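PDB 2WAD: penicillin-binding protein 2B from Streptococcus pneumoniae, which forms peptide cross-links between adjacent glycan strands of cell-wall peptidoglycan as a penicillin-binding transpeptidase of the elongasome. Local coordinates for residues N538-Y551 against L562-V574. Sequence-based numbering, arbitrary orientation.
Sequences NGVRLAPHIVEGIY and LIQAIDTKEINKV. Unlike the reference sequence in segment 538-551: Leu-542 (reference Val), His-545 (reference Arg). Unlike the reference sequence in segment 562-574: Ala-565 (reference Gln), Ile-566 (reference Leu), Asp-567 (reference Gln), Thr-568 (reference Pro), Lys-569 (reference Thr), Ile-571 (reference Met).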
loop_
_atom_site.group_PDB
_atom_site.type_symbol
_atom_site.label_atom_id
_atom_site.label_comp_id
_atom_site.label_asym_id
_atom_site.label_seq_id
_atom_site.Cartn_x
_atom_site.Cartn_y
_atom_site.Cartn_z
ATOM N N ASN A 538 3.300 4.614 -25.009
ATOM C CA ASN A 538 4.224 4.201 -26.071
ATOM C C ASN A 538 5.433 3.380 -25.655
ATOM O O ASN A 538 6.520 3.528 -26.217
ATOM C CB ASN A 538 4.618 5.400 -26.932
ATOM C CG ASN A 538 3.408 5.988 -27.661
ATOM O OD1 ASN A 538 2.610 5.252 -28.240
ATOM N ND2 ASN A 538 3.243 7.303 -27.590
ATOM N N GLY A 539 5.230 2.521 -24.658
ATOM C CA GLY A 539 6.235 1.533 -24.258
ATOM C C GLY A 539 7.089 1.967 -23.082
ATOM O O GLY A 539 7.904 1.210 -22.586
ATOM N N VAL A 540 6.927 3.198 -22.637
ATOM C CA VAL A 540 7.623 3.661 -21.441
ATOM C C VAL A 540 6.789 3.461 -20.176
ATOM O O VAL A 540 5.806 4.145 -19.907
ATOM C CB VAL A 540 8.056 5.134 -21.546
ATOM C CG1 VAL A 540 8.660 5.589 -20.217
ATOM C CG2 VAL A 540 9.025 5.311 -22.725
ATOM N N ARG A 541 7.220 2.488 -19.390
ATOM C CA ARG A 541 6.455 2.043 -18.243
ATOM C C ARG A 541 6.777 2.924 -17.047
ATOM O O ARG A 541 7.936 3.201 -16.772
ATOM C CB ARG A 541 6.884 0.623 -17.958
ATOM C CG ARG A 541 6.207 -0.030 -16.770
ATOM C CD ARG A 541 6.735 -1.455 -16.749
ATOM N NE ARG A 541 6.447 -2.022 -15.457
ATOM C CZ ARG A 541 7.343 -2.531 -14.630
ATOM N NH1 ARG A 541 8.618 -2.635 -14.960
ATOM N NH2 ARG A 541 6.910 -2.979 -13.464
ATOM N N LEU A 542 5.745 3.390 -16.360
ATOM C CA LEU A 542 5.901 4.397 -15.323
ATOM C C LEU A 542 5.424 3.846 -13.985
ATOM O O LEU A 542 4.431 3.124 -13.922
ATOM C CB LEU A 542 5.086 5.634 -15.689
ATOM C CG LEU A 542 5.434 6.462 -16.938
ATOM C CD1 LEU A 542 4.616 7.772 -16.919
ATOM C CD2 LEU A 542 6.935 6.786 -17.040
ATOM N N ALA A 543 6.161 4.139 -12.914
ATOM C CA ALA A 543 5.732 3.727 -11.592
ATOM C C ALA A 543 4.460 4.492 -11.254
ATOM O O ALA A 543 4.398 5.716 -11.419
ATOM C CB ALA A 543 6.812 4.023 -10.544
ATOM N N PRO A 544 3.449 3.772 -10.741
ATOM C CA PRO A 544 2.229 4.409 -10.268
ATOM C C PRO A 544 2.508 5.075 -8.929
ATOM O O PRO A 544 3.284 4.561 -8.130
ATOM C CB PRO A 544 1.229 3.251 -10.110
ATOM C CG PRO A 544 1.964 1.997 -10.390
ATOM C CD PRO A 544 3.435 2.315 -10.557
ATOM N N HIS A 545 1.954 6.263 -8.721
ATOM C CA HIS A 545 2.237 6.967 -7.484
ATOM C C HIS A 545 0.922 7.570 -7.002
ATOM O O HIS A 545 0.182 8.163 -7.795
ATOM C CB HIS A 545 3.401 7.980 -7.597
ATOM C CG HIS A 545 3.195 9.087 -8.588
ATOM N ND1 HIS A 545 2.703 10.324 -8.227
ATOM C CD2 HIS A 545 3.471 9.164 -9.910
ATOM C CE1 HIS A 545 2.657 11.103 -9.294
ATOM N NE2 HIS A 545 3.113 10.419 -10.329
ATOM N N ILE A 546 0.626 7.337 -5.725
ATOM C CA ILE A 546 -0.603 7.798 -5.102
ATOM C C ILE A 546 -0.411 9.213 -4.542
ATOM O O ILE A 546 -1.366 9.993 -4.422
ATOM C CB ILE A 546 -0.990 6.839 -3.958
ATOM C CG1 ILE A 546 -1.259 5.435 -4.483
ATOM C CG2 ILE A 546 -2.223 7.354 -3.222
ATOM C CD1 ILE A 546 -1.093 4.319 -3.453
ATOM N N VAL A 547 0.829 9.538 -4.173
ATOM C CA VAL A 547 1.156 10.870 -3.682
ATOM C C VAL A 547 1.532 11.801 -4.827
ATOM O O VAL A 547 2.287 11.403 -5.709
ATOM C CB VAL A 547 2.267 10.831 -2.625
ATOM C CG1 VAL A 547 2.692 12.252 -2.287
ATOM C CG2 VAL A 547 1.782 10.094 -1.358
ATOM N N GLU A 548 0.994 13.022 -4.815
ATOM C CA GLU A 548 1.200 13.984 -5.899
ATOM C C GLU A 548 2.315 14.960 -5.569
ATOM O O GLU A 548 3.076 15.356 -6.458
ATOM C CB GLU A 548 -0.085 14.762 -6.246
ATOM C CG GLU A 548 0.064 15.873 -7.313
ATOM C CD GLU A 548 0.559 17.202 -6.738
ATOM O OE1 GLU A 548 1.241 17.966 -7.454
ATOM O OE2 GLU A 548 0.290 17.512 -5.562
ATOM N N GLY A 549 2.408 15.360 -4.305
ATOM C CA GLY A 549 3.468 16.288 -3.899
ATOM C C GLY A 549 3.641 16.390 -2.394
ATOM O O GLY A 549 2.789 15.951 -1.634
ATOM N N ILE A 550 4.761 16.946 -1.954
ATOM C CA ILE A 550 4.929 17.238 -0.534
ATOM C C ILE A 550 4.717 18.726 -0.349
ATOM O O ILE A 550 5.269 19.515 -1.110
ATOM C CB ILE A 550 6.323 16.845 -0.030
ATOM C CG1 ILE A 550 6.518 15.324 -0.150
ATOM C CG2 ILE A 550 6.534 17.347 1.386
ATOM C CD1 ILE A 550 7.536 14.923 -1.189
ATOM N N TYR A 551 3.935 19.105 0.658
ATOM C CA TYR A 551 3.565 20.499 0.866
ATOM C C TYR A 551 3.952 20.980 2.253
ATOM O O TYR A 551 4.034 20.181 3.190
ATOM C CB TYR A 551 2.056 20.668 0.677
ATOM C CG TYR A 551 1.633 20.467 -0.757
ATOM C CD1 TYR A 551 1.140 21.526 -1.507
ATOM C CD2 TYR A 551 1.758 19.226 -1.373
ATOM C CE1 TYR A 551 0.759 21.354 -2.824
ATOM C CE2 TYR A 551 1.396 19.047 -2.699
ATOM C CZ TYR A 551 0.899 20.120 -3.409
ATOM O OH TYR A 551 0.548 19.977 -4.716
ATOM N N LEU A 562 3.459 24.212 -2.087
ATOM C CA LEU A 562 4.287 23.149 -2.669
ATOM C C LEU A 562 5.767 23.165 -2.270
ATOM O O LEU A 562 6.490 24.121 -2.555
ATOM C CB LEU A 562 4.177 23.160 -4.192
ATOM C CG LEU A 562 4.942 22.039 -4.911
ATOM C CD1 LEU A 562 4.461 20.644 -4.526
ATOM C CD2 LEU A 562 4.945 22.198 -6.419
ATOM N N ILE A 563 6.232 22.106 -1.614
ATOM C CA ILE A 563 7.666 21.986 -1.364
ATOM C C ILE A 563 8.321 21.285 -2.552
ATOM O O ILE A 563 9.313 21.766 -3.096
ATOM C CB ILE A 563 7.991 21.215 -0.070
ATOM C CG1 ILE A 563 7.341 21.873 1.146
ATOM C CG2 ILE A 563 9.498 21.107 0.131
ATOM C CD1 ILE A 563 7.535 23.361 1.196
ATOM N N GLN A 564 7.747 20.159 -2.965
ATOM C CA GLN A 564 8.344 19.320 -4.000
ATOM C C GLN A 564 7.322 18.344 -4.593
ATOM O O GLN A 564 6.740 17.534 -3.881
ATOM C CB GLN A 564 9.509 18.525 -3.403
ATOM C CG GLN A 564 10.098 17.460 -4.316
ATOM C CD GLN A 564 11.211 16.682 -3.638
ATOM O OE1 GLN A 564 11.979 17.227 -2.840
ATOM N NE2 GLN A 564 11.313 15.399 -3.958
ATOM N N ALA A 565 7.104 18.424 -5.898
ATOM C CA ALA A 565 6.185 17.514 -6.560
ATOM C C ALA A 565 6.859 16.155 -6.703
ATOM O O ALA A 565 8.075 16.076 -6.789
ATOM C CB ALA A 565 5.808 18.048 -7.924
ATOM N N ILE A 566 6.077 15.080 -6.726
ATOM C CA ILE A 566 6.652 13.764 -6.957
ATOM C C ILE A 566 6.821 13.541 -8.449
ATOM O O ILE A 566 5.853 13.461 -9.215
ATOM C CB ILE A 566 5.847 12.641 -6.288
ATOM C CG1 ILE A 566 6.096 12.682 -4.776
ATOM C CG2 ILE A 566 6.256 11.280 -6.863
ATOM C CD1 ILE A 566 5.016 11.994 -3.985
ATOM N N ASP A 567 8.083 13.477 -8.855
ATOM C CA ASP A 567 8.419 13.463 -10.265
ATOM C C ASP A 567 8.088 12.122 -10.929
ATOM O O ASP A 567 8.006 11.079 -10.285
ATOM C CB ASP A 567 9.899 13.835 -10.452
ATOM C CG ASP A 567 10.224 15.224 -9.914
ATOM O OD1 ASP A 567 9.342 16.117 -9.946
ATOM O OD2 ASP A 567 11.371 15.417 -9.451
ATOM N N THR A 568 7.872 12.155 -12.232
ATOM C CA THR A 568 7.514 10.947 -12.953
ATOM C C THR A 568 8.710 9.998 -13.004
ATOM O O THR A 568 9.824 10.438 -13.259
ATOM C CB THR A 568 7.102 11.303 -14.373
ATOM O OG1 THR A 568 5.864 12.015 -14.317
ATOM C CG2 THR A 568 6.939 10.041 -15.195
ATOM N N LYS A 569 8.490 8.704 -12.804
ATOM C CA LYS A 569 9.620 7.790 -12.739
ATOM C C LYS A 569 9.541 6.705 -13.799
ATOM O O LYS A 569 8.674 5.842 -13.732
ATOM C CB LYS A 569 9.712 7.159 -11.347
ATOM C CG LYS A 569 11.038 6.461 -11.059
ATOM C CD LYS A 569 10.954 5.649 -9.771
ATOM C CE LYS A 569 10.545 6.509 -8.569
ATOM N NZ LYS A 569 10.316 5.679 -7.345
ATOM N N GLU A 570 10.446 6.758 -14.772
ATOM C CA GLU A 570 10.518 5.765 -15.835
ATOM C C GLU A 570 11.263 4.522 -15.353
ATOM O O GLU A 570 12.361 4.640 -14.799
ATOM C CB GLU A 570 11.213 6.338 -17.070
ATOM C CG GLU A 570 10.503 7.529 -17.636
ATOM C CD GLU A 570 11.091 8.846 -17.177
ATOM O OE1 GLU A 570 11.806 8.874 -16.153
ATOM O OE2 GLU A 570 10.836 9.858 -17.857
ATOM N N ILE A 571 10.663 3.349 -15.552
ATOM C CA ILE A 571 11.212 2.094 -15.040
ATOM C C ILE A 571 11.980 1.316 -16.116
ATOM O O ILE A 571 13.033 0.723 -15.849
ATOM C CB ILE A 571 10.108 1.176 -14.448
ATOM C CG1 ILE A 571 9.344 1.905 -13.332
ATOM C CG2 ILE A 571 10.701 -0.145 -13.901
ATOM C CD1 ILE A 571 8.285 1.047 -12.630
ATOM N N ASN A 572 11.425 1.306 -17.324
ATOM C CA ASN A 572 12.034 0.668 -18.487
ATOM C C ASN A 572 11.282 1.099 -19.737
ATOM O O ASN A 572 10.224 1.727 -19.639
ATOM C CB ASN A 572 11.984 -0.855 -18.371
ATOM C CG ASN A 572 10.564 -1.393 -18.275
ATOM O OD1 ASN A 572 9.931 -1.263 -17.238
ATOM N ND2 ASN A 572 10.071 -2.013 -19.344
ATOM N N LYS A 573 11.833 0.756 -20.899
ATOM C CA LYS A 573 11.157 0.988 -22.172
ATOM C C LYS A 573 10.994 -0.371 -22.810
ATOM O O LYS A 573 11.994 -1.043 -22.986
ATOM C CB LYS A 573 12.011 1.842 -23.109
ATOM C CG LYS A 573 11.222 2.394 -24.277
ATOM C CD LYS A 573 12.102 3.085 -25.314
ATOM C CE LYS A 573 11.259 3.755 -26.384
ATOM N NZ LYS A 573 10.277 2.780 -26.919
ATOM N N VAL A 574 9.765 -0.762 -23.160
ATOM C CA VAL A 574 9.523 -2.034 -23.837
ATOM C C VAL A 574 10.331 -2.110 -25.140
ATOM O O VAL A 574 10.338 -1.168 -25.933
ATOM C CB VAL A 574 8.002 -2.263 -24.140
ATOM C CG1 VAL A 574 7.782 -3.622 -24.873
ATOM C CG2 VAL A 574 7.154 -2.162 -22.827
HETATM O O HOH W 1 8.753 0.890 -26.568
HETATM O O HOH W 2 5.889 7.742 -11.955
HETATM O O HOH W 3 4.372 12.472 -11.611
HETATM O O HOH W 4 3.555 14.647 -8.847
#
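With CG trans to the backbone N (chi1 179°) and the chain extended as far as NE, Arg-541 carries its guanidinium across to Asn-572, whose own chi1 of 60° sets CG between N and the carbonyl carbon. Arg-541 NH1 donates to Asn-572 OD1 at 3.0 Å; the acceptor lies near the guanidinium plane, yet the two flat groups are 53° apart. Ile-571 CD1 covers one guanidinium face, while Gln-530 OE1 of helix 525-536 accepts a hydrogen bond from Arg-541 NH2 and Glu-484 O takes the Asn-572 amide nitrogen. Two separate antiparallel ladders, with the register shifted by two between them, run through the transpeptidase domain: strands 540-542 and 570-573 here, and the hairpin of 547-553 with 559-565 beyond. Between the ladders a water accepts from Lys-569 N and donates to Ala-543 O. His-545 ND1 is held by Val-547 O at 2.8 Å, and Ile-566 CG2 sits over the imidazole face, 4.2 Å from its centroid. In the hairpin, Ile-563 and Gln-564 form a classic bulge, both donating to Ile-550 O. Leu-562 CD1 makes a CH-pi contact over one face of the Tyr-551 ring, 4.0 Å from its centroid, and the phenol OH donates to the syn lone pair of Glu-548 OE2.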